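Local coordinates for protein 6-phospho-beta-glucosidase (Thermotoga maritima, PDB 1UP7) that hydrolyses cellobiose 6'-phosphate to glucose 6-phosphate and glucose, with NAD+ and a manganese ion as cofactors, at residues Ile5-Gly10 with Val34-Ile39; Gly11-Pro16 with Thr289-Ser294; Lys45-Phe50 with Glu276-Ala281. All coordinates share one frame; numbering follows the deposited sequence.

The three contacts lead from the nucleotide-binding sheet to the joint between the two family regions. Interactions 1 and 2 both touch NAD, the first at the adenosine end, the second at the diphosphate and nicotinamide, where glucose 6-phosphate also sits; their centres are about 15 Å apart. D38 OD2 probably accepts a hydrogen bond from G11 N (2.7 Å), tying the two together. Interaction 3, centred about 13 Å from interaction 2, lies behind the site: the Y278 side chain is about 11 Å from the sugar phosphate, yet Y278 OH comes within 2.5 Å of S13 O, probably a hydrogen bond.

Interaction 1 of 3, residues Ile5-Gly10 with Val34-Ile39; sequences IAVIGG and VIFYDI. With NAD (nicotinamide-adenine-dinucleotide), chain I.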
loop_
_atom_site.group_PDB
_atom_site.type_symbol
_atom_site.label_atom_id
_atom_site.label_comp_id
_atom_site.label_asym_id
_atom_site.label_seq_id
_atom_site.Cartn_x
_atom_site.Cartn_y
_atom_site.Cartn_z
ATOM N N ILE A 5 -30.542 -25.189 -5.206
ATOM C CA ILE A 5 -29.939 -24.214 -6.128
ATOM C C ILE A 5 -31.030 -23.418 -6.856
ATOM O O ILE A 5 -31.906 -24.008 -7.484
ATOM C CB ILE A 5 -29.036 -24.917 -7.178
ATOM C CG1 ILE A 5 -27.946 -25.798 -6.538
ATOM C CG2 ILE A 5 -28.438 -23.908 -8.174
ATOM C CD1 ILE A 5 -27.216 -26.646 -7.600
ATOM N N ALA A 6 -30.975 -22.089 -6.776
ATOM C CA ALA A 6 -31.869 -21.251 -7.578
ATOM C C ALA A 6 -31.191 -20.795 -8.872
ATOM O O ALA A 6 -29.993 -20.477 -8.890
ATOM C CB ALA A 6 -32.385 -20.027 -6.781
ATOM N N VAL A 7 -31.966 -20.795 -9.952
ATOM C CA VAL A 7 -31.495 -20.363 -11.254
ATOM C C VAL A 7 -32.370 -19.199 -11.743
ATOM O O VAL A 7 -33.578 -19.380 -12.000
ATOM C CB VAL A 7 -31.504 -21.514 -12.308
ATOM C CG1 VAL A 7 -31.046 -20.986 -13.685
ATOM C CG2 VAL A 7 -30.672 -22.679 -11.879
ATOM N N ILE A 8 -31.763 -18.018 -11.861
ATOM C CA ILE A 8 -32.493 -16.794 -12.197
ATOM C C ILE A 8 -32.236 -16.485 -13.686
ATOM O O ILE A 8 -31.108 -16.192 -14.099
ATOM C CB ILE A 8 -32.078 -15.620 -11.260
ATOM C CG1 ILE A 8 -31.983 -16.084 -9.800
ATOM C CG2 ILE A 8 -33.021 -14.444 -11.379
ATOM C CD1 ILE A 8 -33.238 -16.693 -9.207
ATOM N N GLY A 9 -33.302 -16.593 -14.474
ATOM C CA GLY A 9 -33.232 -16.584 -15.921
ATOM C C GLY A 9 -33.356 -18.002 -16.484
ATOM O O GLY A 9 -32.642 -18.378 -17.422
ATOM N N GLY A 10 -34.272 -18.788 -15.916
ATOM C CA GLY A 10 -34.453 -20.168 -16.305
ATOM C C GLY A 10 -34.775 -20.377 -17.776
ATOM O O GLY A 10 -34.489 -21.437 -18.346
ATOM N N VAL A 34 -33.522 -27.989 -7.813
ATOM C CA VAL A 34 -33.176 -26.820 -8.595
ATOM C C VAL A 34 -34.469 -26.075 -8.910
ATOM O O VAL A 34 -35.405 -26.640 -9.480
ATOM C CB VAL A 34 -32.367 -27.186 -9.855
ATOM C CG1 VAL A 34 -31.992 -25.941 -10.620
ATOM C CG2 VAL A 34 -31.087 -27.955 -9.432
ATOM N N ILE A 35 -34.530 -24.824 -8.474
ATOM C CA ILE A 35 -35.712 -24.012 -8.712
ATOM C C ILE A 35 -35.414 -22.868 -9.685
ATOM O O ILE A 35 -34.380 -22.189 -9.580
ATOM C CB ILE A 35 -36.304 -23.517 -7.392
ATOM C CG1 ILE A 35 -37.652 -22.832 -7.642
ATOM C CG2 ILE A 35 -35.348 -22.560 -6.732
ATOM C CD1 ILE A 35 -38.572 -22.830 -6.401
ATOM N N PHE A 36 -36.341 -22.666 -10.611
ATOM C CA PHE A 36 -36.163 -21.757 -11.729
ATOM C C PHE A 36 -37.106 -20.573 -11.618
ATOM O O PHE A 36 -38.276 -20.751 -11.289
ATOM C CB PHE A 36 -36.402 -22.498 -13.070
ATOM C CG PHE A 36 -35.395 -23.558 -13.362
ATOM C CD1 PHE A 36 -34.187 -23.234 -13.997
ATOM C CD2 PHE A 36 -35.617 -24.874 -12.973
ATOM C CE1 PHE A 36 -33.221 -24.216 -14.274
ATOM C CE2 PHE A 36 -34.657 -25.878 -13.225
ATOM C CZ PHE A 36 -33.452 -25.543 -13.900
ATOM N N TYR A 37 -36.577 -19.376 -11.878
ATOM C CA TYR A 37 -37.371 -18.177 -11.987
ATOM C C TYR A 37 -36.990 -17.446 -13.278
ATOM O O TYR A 37 -35.804 -17.394 -13.642
ATOM C CB TYR A 37 -37.182 -17.254 -10.765
ATOM C CG TYR A 37 -37.830 -15.919 -11.017
ATOM C CD1 TYR A 37 -39.214 -15.824 -11.115
ATOM C CD2 TYR A 37 -37.069 -14.785 -11.274
ATOM C CE1 TYR A 37 -39.847 -14.636 -11.403
ATOM C CE2 TYR A 37 -37.693 -13.560 -11.564
ATOM C CZ TYR A 37 -39.093 -13.501 -11.622
ATOM O OH TYR A 37 -39.754 -12.322 -11.920
ATOM N N ASP A 38 -37.994 -16.885 -13.948
ATOM C CA ASP A 38 -37.827 -16.049 -15.147
ATOM C C ASP A 38 -39.023 -15.071 -15.214
ATOM O O ASP A 38 -40.122 -15.420 -14.808
ATOM C CB ASP A 38 -37.829 -16.930 -16.420
ATOM C CG ASP A 38 -37.021 -16.336 -17.577
ATOM O OD1 ASP A 38 -37.475 -15.353 -18.233
ATOM O OD2 ASP A 38 -35.899 -16.809 -17.903
ATOM N N ILE A 39 -38.804 -13.871 -15.742
ATOM C CA ILE A 39 -39.877 -12.892 -15.965
ATOM C C ILE A 39 -40.807 -13.334 -17.092
ATOM O O ILE A 39 -41.930 -12.825 -17.228
ATOM C CB ILE A 39 -39.309 -11.469 -16.287
ATOM C CG1 ILE A 39 -38.520 -11.447 -17.627
ATOM C CG2 ILE A 39 -38.508 -10.931 -15.110
ATOM C CD1 ILE A 39 -38.052 -10.018 -18.096
HETATM P PA NAD I . -31.209 -14.533 -22.722
HETATM O O1A NAD I . -31.690 -13.394 -23.528
HETATM O O2A NAD I . -31.709 -15.924 -23.169
HETATM O O5B NAD I . -31.713 -14.203 -21.217
HETATM C C5B NAD I . -31.848 -15.243 -20.284
HETATM C C4B NAD I . -33.206 -15.164 -19.600
HETATM O O4B NAD I . -33.247 -14.061 -18.696
HETATM C C3B NAD I . -34.395 -14.993 -20.537
HETATM O O3B NAD I . -35.225 -16.137 -20.401
HETATM C C2B NAD I . -35.105 -13.731 -20.041
HETATM O O2B NAD I . -36.511 -13.857 -20.075
HETATM C C1B NAD I . -34.624 -13.682 -18.602
HETATM N N9A NAD I . -34.703 -12.373 -17.961
HETATM C C8A NAD I . -34.534 -11.110 -18.496
HETATM N N7A NAD I . -34.668 -10.236 -17.474
HETATM C C5A NAD I . -34.859 -10.895 -16.317
HETATM C C6A NAD I . -35.066 -10.497 -15.002
HETATM N N6A NAD I . -35.085 -9.214 -14.655
HETATM N N1A NAD I . -35.266 -11.465 -14.025
HETATM C C2A NAD I . -35.276 -12.808 -14.359
HETATM N N3A NAD I . -35.100 -13.187 -15.668
HETATM C C4A NAD I . -34.899 -12.247 -16.618
HETATM O O3 NAD I . -29.603 -14.457 -22.777
HETATM P PN NAD I . -28.533 -15.616 -22.500
HETATM O O1N NAD I . -27.789 -15.711 -23.781
HETATM O O2N NAD I . -29.098 -16.805 -21.897
HETATM O O5D NAD I . -27.592 -15.010 -21.358
HETATM C C5D NAD I . -28.059 -14.385 -20.176
HETATM C C4D NAD I . -26.903 -13.560 -19.588
HETATM O O4D NAD I . -25.772 -14.359 -19.241
HETATM C C3D NAD I . -26.381 -12.523 -20.572
HETATM O O3D NAD I . -26.138 -11.376 -19.815
HETATM C C2D NAD I . -25.078 -13.111 -21.105
HETATM O O2D NAD I . -24.109 -12.159 -21.510
HETATM C C1D NAD I . -24.602 -14.015 -19.990
HETATM N N1N NAD I . -24.152 -15.298 -20.535
HETATM C C2N NAD I . -24.730 -16.409 -19.961
HETATM C C3N NAD I . -24.404 -17.678 -20.369
HETATM C C7N NAD I . -25.092 -18.850 -19.708
HETATM O O7N NAD I . -24.396 -20.010 -19.293
HETATM N N7N NAD I . -26.415 -18.765 -19.501
HETATM C C4N NAD I . -23.461 -17.803 -21.393
HETATM C C5N NAD I . -22.853 -16.680 -21.989
HETATM C C6N NAD I . -23.215 -15.410 -21.541
#
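V7 and F36 lie side by side on neighbouring parallel strands, their side chains pointing the same way, with V7 CB 3.6 Å from F36 CD1. One methyl of V7, CG2, stands anti to the carbonyl carbon and meets V34 CG1 at 3.7 Å. On the opposite face of the sheet A6 packs on I35, and I8 CG2 reaches the edge of the Y37 ring near its plane, at 4.1 Å from CD2. Branched aliphatic residues suit these largely buried places because they favour an extended backbone.

The strands are joined by a regular parallel ladder in which I35 N bonds to I5 O, V7 N to I35 O and Y37 N to V7 O. At the carboxyl ends Y37 O takes two donors: G9 N at 2.8 Å, nearly in line with the carbonyl, and G10 N at 3.1 Å, lying 45° out of the carbonyl plane. Two successive amides can meet one carbonyl because the chain turns after I8, where the backbone angles of G9 suit glycine. At G9 (phi 102°) a CB would press on the preceding carbonyl oxygen and on NAD O4B, while at G10 it would come too near F36 CB. Outside the pair, helix 15-25 covers V7 and F36, completing the right-handed beta-alpha-beta unit of a Rossmann fold.

Just past the strand, D38 turns its carboxylate to the two hydroxyls of the adenosine ribose: OD1 accepts from NAD O2B at 2.6 Å and OD2 from NAD O3B at 2.7 Å, while D40 N also donates to OD1. Gripping both hydroxyls with a probably charged acid is characteristic of NAD-binding Rossmann folds, and a 2'-phosphate, as in NADP, would probably be repelled here.

Interaction 2 of 3, residues Gly11-Pro16 with Thr289-Ser294; sequences GSSYTP and TKRGGS. With NAD (nicotinamide-adenine-dinucleotide), chain I; G6P (6-O-phosphono-alpha-D-glucopyranose), chain J.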
loop_
_atom_site.group_PDB
_atom_site.type_symbol
_atom_site.label_atom_id
_atom_site.label_comp_id
_atom_site.label_asym_id
_atom_site.label_seq_id
_atom_site.Cartn_x
_atom_site.Cartn_y
_atom_site.Cartn_z
ATOM N N GLY A 11 -35.365 -19.372 -18.408
ATOM C CA GLY A 11 -35.663 -19.462 -19.823
ATOM C C GLY A 11 -34.473 -19.324 -20.755
ATOM O O GLY A 11 -34.665 -19.417 -21.961
ATOM N N SER A 12 -33.257 -19.096 -20.236
ATOM C CA SER A 12 -32.073 -19.056 -21.090
ATOM C C SER A 12 -31.935 -20.335 -21.914
ATOM O O SER A 12 -32.212 -21.442 -21.452
ATOM C CB SER A 12 -30.764 -18.837 -20.313
ATOM O OG SER A 12 -29.664 -19.218 -21.123
ATOM N N SER A 13 -31.489 -20.175 -23.152
ATOM C CA SER A 13 -31.260 -21.341 -23.998
ATOM C C SER A 13 -30.051 -22.171 -23.574
ATOM O O SER A 13 -29.907 -23.296 -24.052
ATOM C CB SER A 13 -31.250 -21.001 -25.489
ATOM O OG SER A 13 -30.105 -20.253 -25.840
ATOM N N TYR A 14 -29.234 -21.658 -22.646
ATOM C CA TYR A 14 -28.125 -22.442 -22.081
ATOM C C TYR A 14 -28.526 -23.313 -20.878
ATOM O O TYR A 14 -27.711 -24.156 -20.426
ATOM C CB TYR A 14 -26.947 -21.557 -21.625
ATOM C CG TYR A 14 -26.263 -20.721 -22.666
ATOM C CD1 TYR A 14 -25.390 -21.284 -23.609
ATOM C CD2 TYR A 14 -26.452 -19.338 -22.686
ATOM C CE1 TYR A 14 -24.744 -20.464 -24.562
ATOM C CE2 TYR A 14 -25.824 -18.527 -23.620
ATOM C CZ TYR A 14 -24.970 -19.090 -24.546
ATOM O OH TYR A 14 -24.352 -18.232 -25.435
ATOM N N THR A 15 -29.742 -23.094 -20.356
ATOM C CA THR A 15 -30.214 -23.807 -19.159
ATOM C C THR A 15 -29.989 -25.348 -19.219
ATOM O O THR A 15 -29.499 -25.919 -18.258
ATOM C CB THR A 15 -31.682 -23.430 -18.869
ATOM O OG1 THR A 15 -31.721 -22.119 -18.292
ATOM C CG2 THR A 15 -32.300 -24.333 -17.812
ATOM N N PRO A 16 -30.307 -26.001 -20.345
ATOM C CA PRO A 16 -30.102 -27.448 -20.464
ATOM C C PRO A 16 -28.654 -27.834 -20.197
ATOM O O PRO A 16 -28.411 -28.830 -19.523
ATOM C CB PRO A 16 -30.462 -27.741 -21.932
ATOM C CG PRO A 16 -31.405 -26.649 -22.309
ATOM C CD PRO A 16 -30.837 -25.444 -21.613
ATOM N N THR A 289 -24.107 -25.231 -29.660
ATOM C CA THR A 289 -22.691 -24.795 -29.767
ATOM C C THR A 289 -22.518 -23.521 -30.614
ATOM O O THR A 289 -21.542 -22.770 -30.428
ATOM C CB THR A 289 -21.785 -25.901 -30.295
ATOM O OG1 THR A 289 -22.373 -26.467 -31.473
ATOM C CG2 THR A 289 -21.726 -27.063 -29.290
ATOM N N LYS A 290 -23.474 -23.277 -31.527
ATOM C CA LYS A 290 -23.585 -21.996 -32.256
ATOM C C LYS A 290 -23.568 -20.772 -31.335
ATOM O O LYS A 290 -23.313 -19.646 -31.782
ATOM C CB LYS A 290 -24.876 -21.963 -33.059
ATOM C CG LYS A 290 -24.815 -22.764 -34.342
ATOM C CD LYS A 290 -25.947 -22.374 -35.307
ATOM C CE LYS A 290 -25.590 -21.145 -36.175
ATOM N NZ LYS A 290 -26.457 -21.117 -37.421
ATOM N N ARG A 291 -23.859 -20.981 -30.047
ATOM C CA ARG A 291 -23.718 -19.918 -29.053
ATOM C C ARG A 291 -22.279 -19.922 -28.495
ATOM O O ARG A 291 -21.615 -20.984 -28.505
ATOM C CB ARG A 291 -24.743 -20.102 -27.920
ATOM C CG ARG A 291 -26.228 -20.214 -28.385
ATOM C CD ARG A 291 -26.983 -18.877 -28.569
ATOM N NE ARG A 291 -26.331 -17.753 -27.913
ATOM C CZ ARG A 291 -26.861 -17.045 -26.914
ATOM N NH1 ARG A 291 -28.083 -17.325 -26.453
ATOM N NH2 ARG A 291 -26.162 -16.055 -26.367
ATOM N N GLY A 292 -21.789 -18.757 -28.055
ATOM C CA GLY A 292 -20.397 -18.616 -27.640
ATOM C C GLY A 292 -20.267 -18.770 -26.139
ATOM O O GLY A 292 -19.218 -18.457 -25.541
ATOM N N GLY A 293 -21.319 -19.266 -25.507
ATOM C CA GLY A 293 -21.350 -19.323 -24.055
ATOM C C GLY A 293 -21.049 -20.712 -23.524
ATOM O O GLY A 293 -21.037 -20.971 -22.307
ATOM N N SER A 294 -20.766 -21.625 -24.421
ATOM C CA SER A 294 -20.508 -22.972 -23.967
ATOM C C SER A 294 -19.418 -23.105 -22.877
ATOM O O SER A 294 -18.467 -22.292 -22.762
ATOM C CB SER A 294 -20.266 -23.893 -25.163
ATOM O OG SER A 294 -21.524 -24.067 -25.838
HETATM P PA NAD I . -31.209 -14.533 -22.722
HETATM O O1A NAD I . -31.690 -13.394 -23.528
HETATM O O2A NAD I . -31.709 -15.924 -23.169
HETATM O O5B NAD I . -31.713 -14.203 -21.217
HETATM C C5B NAD I . -31.848 -15.243 -20.284
HETATM C C4B NAD I . -33.206 -15.164 -19.600
HETATM O O4B NAD I . -33.247 -14.061 -18.696
HETATM C C3B NAD I . -34.395 -14.993 -20.537
HETATM O O3B NAD I . -35.225 -16.137 -20.401
HETATM C C2B NAD I . -35.105 -13.731 -20.041
HETATM O O2B NAD I . -36.511 -13.857 -20.075
HETATM C C1B NAD I . -34.624 -13.682 -18.602
HETATM N N9A NAD I . -34.703 -12.373 -17.961
HETATM C C8A NAD I . -34.534 -11.110 -18.496
HETATM N N7A NAD I . -34.668 -10.236 -17.474
HETATM C C5A NAD I . -34.859 -10.895 -16.317
HETATM C C6A NAD I . -35.066 -10.497 -15.002
HETATM N N6A NAD I . -35.085 -9.214 -14.655
HETATM N N1A NAD I . -35.266 -11.465 -14.025
HETATM C C2A NAD I . -35.276 -12.808 -14.359
HETATM N N3A NAD I . -35.100 -13.187 -15.668
HETATM C C4A NAD I . -34.899 -12.247 -16.618
HETATM O O3 NAD I . -29.603 -14.457 -22.777
HETATM P PN NAD I . -28.533 -15.616 -22.500
HETATM O O1N NAD I . -27.789 -15.711 -23.781
HETATM O O2N NAD I . -29.098 -16.805 -21.897
HETATM O O5D NAD I . -27.592 -15.010 -21.358
HETATM C C5D NAD I . -28.059 -14.385 -20.176
HETATM C C4D NAD I . -26.903 -13.560 -19.588
HETATM O O4D NAD I . -25.772 -14.359 -19.241
HETATM C C3D NAD I . -26.381 -12.523 -20.572
HETATM O O3D NAD I . -26.138 -11.376 -19.815
HETATM C C2D NAD I . -25.078 -13.111 -21.105
HETATM O O2D NAD I . -24.109 -12.159 -21.510
HETATM C C1D NAD I . -24.602 -14.015 -19.990
HETATM N N1N NAD I . -24.152 -15.298 -20.535
HETATM C C2N NAD I . -24.730 -16.409 -19.961
HETATM C C3N NAD I . -24.404 -17.678 -20.369
HETATM C C7N NAD I . -25.092 -18.850 -19.708
HETATM O O7N NAD I . -24.396 -20.010 -19.293
HETATM N N7N NAD I . -26.415 -18.765 -19.501
HETATM C C4N NAD I . -23.461 -17.803 -21.393
HETATM C C5N NAD I . -22.853 -16.680 -21.989
HETATM C C6N NAD I . -23.215 -15.410 -21.541
HETATM C C1 G6P J . -18.020 -15.700 -25.070
HETATM C C2 G6P J . -17.920 -14.765 -23.833
HETATM C C3 G6P J . -19.297 -14.615 -23.186
HETATM C C4 G6P J . -20.216 -13.986 -24.220
HETATM C C5 G6P J . -20.343 -14.961 -25.407
HETATM C C6 G6P J . -21.219 -14.361 -26.498
HETATM O O1 G6P J . -16.787 -15.865 -25.795
HETATM O O2 G6P J . -17.004 -15.226 -22.841
HETATM O O3 G6P J . -19.264 -13.857 -21.972
HETATM O O4 G6P J . -21.469 -13.633 -23.634
HETATM O O5 G6P J . -19.049 -15.266 -25.988
HETATM O O6 G6P J . -21.925 -15.372 -27.200
HETATM P P G6P J . -23.315 -15.040 -27.944
HETATM O O1P G6P J . -23.870 -16.370 -28.398
HETATM O O2P G6P J . -23.195 -14.141 -29.165
HETATM O O3P G6P J . -24.221 -14.408 -26.926
#
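Y14 sets its hydroxyl end over one face of the R291 guanidinium, with CZ 3.6 Å above the centre of that group and the two planes 50° apart. Over one face of the Y14 ring itself lies the nicotinamide: NAD C4N sits 3.3 Å above the plane, offset toward the rim. At the guanidinium edge, near its plane, are O3P of glucose 6-phosphate and O1N of NAD.

R291 thus joins cofactor to sugar. NE donates to G6P O1P (2.9 Å), NH2 to G6P O3P (2.6 Å), and NH1 and NH2 both reach NAD O1N. The chain bends at chi2 (-86°), and a nearly eclipsed chi3 (-17°) places NE toward the phosphate. G292 N adds a further bond to O1P, and glycine suits position 293, where a CB would collide with Y14 CZ.

On the backbone side, S12 OG accepts from Y14 N at 2.9 Å, a capping bond in the turn entering helix 15-25, and donates to NAD O2N at 2.6 Å. An alanine in place of Y14 would probably leave the nicotinamide near C4N without its aromatic cover and one face of the R291 guanidinium without its neighbour.

One arginine between two phosphates would probably offset their mutual repulsion, helping to hold the sugar phosphate close to the nicotinamide, whose C4N takes up hydride in NAD chemistry.

Interaction 3 of 3, residues Lys45-Phe50 with Glu276-Ala281; sequences KIVVDF and EKYRTA
F50 reaches from its helix to Y278 and A281. Its CB lies 3.6 Å from Y278 O. CG stands anti to the backbone N (chi1 175°), and the two sides of the ring then meet different partners. On one side CD2 and CE2 both approach Y278 CD1, the latter at 3.6 Å. On the other, CD1 comes to 3.2 Å from A281 O, CE1 touches A281 CB at 3.6 Å, and CZ at the tip stays near the same methyl. The F50 and Y278 rings are nearly parallel, their planes 23° apart, but slid so far that they barely overlap, their centroids being 5.0 Å apart. A flat phenyl suits a place with Y278 along one side and the small A281 along the other.

Helix 41-55 is the one that follows strand 33-37 in the Rossmann fold, whereas helix 263-278 belongs to the C-terminal family region, so the contact joins the two regions away from the catalytic site. R53, one turn beyond F50, bonds to the carbonyl oxygens of Y278 and A281, and P16 of helix 15-25 touches both F50 and Y278.

Toward the start of the segment, V47 CG2 lies 4.1 Å from Y278 CD2, the side chains pointing the same way, while I46 CG2 meets Y278 CB. At the solvent-exposed margin I46 CD1 lies 3.6 Å from R279 NH1. The R279 chain, extended from CG to NE, brings its guanidinium to E276, where NE and NH2 grip OE2 side-on in a salt bridge.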
loop_
_atom_site.group_PDB
_atom_site.type_symbol
_atom_site.label_atom_id
_atom_site.label_comp_id
_atom_site.label_asym_id
_atom_site.label_seq_id
_atom_site.Cartn_x
_atom_site.Cartn_y
_atom_site.Cartn_z
ATOM N N LYS A 45 -41.082 -22.234 -19.368
ATOM C CA LYS A 45 -41.813 -23.487 -19.229
ATOM C C LYS A 45 -41.378 -24.523 -20.278
ATOM O O LYS A 45 -41.226 -25.705 -19.966
ATOM C CB LYS A 45 -43.317 -23.230 -19.303
ATOM C CG LYS A 45 -44.187 -24.459 -19.548
ATOM C CD LYS A 45 -44.453 -25.207 -18.238
ATOM C CE LYS A 45 -45.575 -26.248 -18.422
ATOM N NZ LYS A 45 -45.417 -27.376 -17.448
ATOM N N ILE A 46 -41.170 -24.077 -21.517
ATOM C CA ILE A 46 -40.660 -24.954 -22.571
ATOM C C ILE A 46 -39.280 -25.491 -22.190
ATOM O O ILE A 46 -39.040 -26.693 -22.272
ATOM C CB ILE A 46 -40.602 -24.237 -23.954
ATOM C CG1 ILE A 46 -42.003 -24.074 -24.552
ATOM C CG2 ILE A 46 -39.695 -24.986 -24.944
ATOM C CD1 ILE A 46 -42.144 -22.747 -25.348
ATOM N N VAL A 47 -38.395 -24.609 -21.749
ATOM C CA VAL A 47 -37.053 -25.009 -21.379
ATOM C C VAL A 47 -37.038 -25.951 -20.171
ATOM O O VAL A 47 -36.344 -26.967 -20.201
ATOM C CB VAL A 47 -36.145 -23.777 -21.159
ATOM C CG1 VAL A 47 -34.750 -24.218 -20.762
ATOM C CG2 VAL A 47 -36.117 -22.913 -22.408
ATOM N N VAL A 48 -37.818 -25.627 -19.135
ATOM C CA VAL A 48 -37.886 -26.444 -17.919
ATOM C C VAL A 48 -38.551 -27.820 -18.152
ATOM O O VAL A 48 -38.158 -28.822 -17.527
ATOM C CB VAL A 48 -38.493 -25.679 -16.734
ATOM C CG1 VAL A 48 -38.787 -26.613 -15.552
ATOM C CG2 VAL A 48 -37.535 -24.563 -16.312
ATOM N N ASP A 49 -39.513 -27.891 -19.071
ATOM C CA ASP A 49 -40.099 -29.184 -19.410
ATOM C C ASP A 49 -39.050 -30.075 -20.060
ATOM O O ASP A 49 -39.002 -31.270 -19.803
ATOM C CB ASP A 49 -41.274 -29.075 -20.378
ATOM C CG ASP A 49 -42.556 -28.656 -19.706
ATOM O OD1 ASP A 49 -42.608 -28.639 -18.459
ATOM O OD2 ASP A 49 -43.565 -28.300 -20.351
ATOM N N PHE A 50 -38.224 -29.488 -20.926
ATOM C CA PHE A 50 -37.093 -30.200 -21.507
ATOM C C PHE A 50 -36.093 -30.611 -20.404
ATOM O O PHE A 50 -35.657 -31.763 -20.371
ATOM C CB PHE A 50 -36.446 -29.366 -22.629
ATOM C CG PHE A 50 -35.185 -29.963 -23.231
ATOM C CD1 PHE A 50 -35.092 -31.312 -23.551
ATOM C CD2 PHE A 50 -34.101 -29.145 -23.526
ATOM C CE1 PHE A 50 -33.924 -31.846 -24.132
ATOM C CE2 PHE A 50 -32.943 -29.670 -24.115
ATOM C CZ PHE A 50 -32.854 -31.025 -24.404
ATOM N N GLU A 276 -37.724 -24.007 -30.553
ATOM C CA GLU A 276 -38.536 -24.963 -31.301
ATOM C C GLU A 276 -38.075 -26.412 -31.109
ATOM O O GLU A 276 -38.899 -27.316 -30.957
ATOM C CB GLU A 276 -38.578 -24.609 -32.791
ATOM C CG GLU A 276 -39.687 -23.625 -33.150
ATOM C CD GLU A 276 -40.989 -23.911 -32.394
ATOM O OE1 GLU A 276 -41.674 -24.927 -32.731
ATOM O OE2 GLU A 276 -41.300 -23.135 -31.442
ATOM N N LYS A 277 -36.761 -26.623 -31.120
ATOM C CA LYS A 277 -36.195 -27.943 -30.866
ATOM C C LYS A 277 -36.439 -28.399 -29.423
ATOM O O LYS A 277 -36.696 -29.569 -29.191
ATOM C CB LYS A 277 -34.698 -27.961 -31.165
ATOM C CG LYS A 277 -34.361 -28.396 -32.572
ATOM C CD LYS A 277 -33.120 -27.676 -33.090
ATOM C CE LYS A 277 -32.727 -28.156 -34.510
ATOM N NZ LYS A 277 -31.376 -27.619 -34.852
ATOM N N TYR A 278 -36.358 -27.483 -28.452
ATOM C CA TYR A 278 -36.550 -27.876 -27.050
ATOM C C TYR A 278 -37.961 -28.431 -26.750
ATOM O O TYR A 278 -38.150 -29.123 -25.758
ATOM C CB TYR A 278 -36.218 -26.744 -26.077
ATOM C CG TYR A 278 -34.764 -26.336 -25.968
ATOM C CD1 TYR A 278 -33.736 -27.127 -26.468
ATOM C CD2 TYR A 278 -34.434 -25.126 -25.387
ATOM C CE1 TYR A 278 -32.408 -26.713 -26.366
ATOM C CE2 TYR A 278 -33.142 -24.706 -25.294
ATOM C CZ TYR A 278 -32.120 -25.497 -25.772
ATOM O OH TYR A 278 -30.811 -25.044 -25.637
ATOM N N ARG A 279 -38.934 -28.136 -27.614
ATOM C CA ARG A 279 -40.299 -28.655 -27.489
ATOM C C ARG A 279 -40.336 -30.183 -27.427
ATOM O O ARG A 279 -41.087 -30.756 -26.618
ATOM C CB ARG A 279 -41.176 -28.189 -28.668
ATOM C CG ARG A 279 -41.607 -26.702 -28.618
ATOM C CD ARG A 279 -42.866 -26.369 -29.445
ATOM N NE ARG A 279 -42.926 -24.938 -29.777
ATOM C CZ ARG A 279 -43.550 -23.988 -29.051
ATOM N NH1 ARG A 279 -44.201 -24.291 -27.927
ATOM N NH2 ARG A 279 -43.518 -22.719 -29.461
ATOM N N THR A 280 -39.549 -30.838 -28.300
ATOM C CA THR A 280 -39.514 -32.310 -28.389
ATOM C C THR A 280 -38.173 -32.971 -28.064
ATOM O O THR A 280 -38.118 -34.179 -27.934
ATOM C CB THR A 280 -39.941 -32.830 -29.791
ATOM O OG1 THR A 280 -39.103 -32.243 -30.799
ATOM C CG2 THR A 280 -41.357 -32.392 -30.157
ATOM N N ALA A 281 -37.091 -32.209 -27.948
ATOM C CA ALA A 281 -35.765 -32.807 -27.780
ATOM C C ALA A 281 -35.690 -33.802 -26.606
ATOM O O ALA A 281 -36.249 -33.554 -25.525
ATOM C CB ALA A 281 -34.716 -31.715 -27.627
#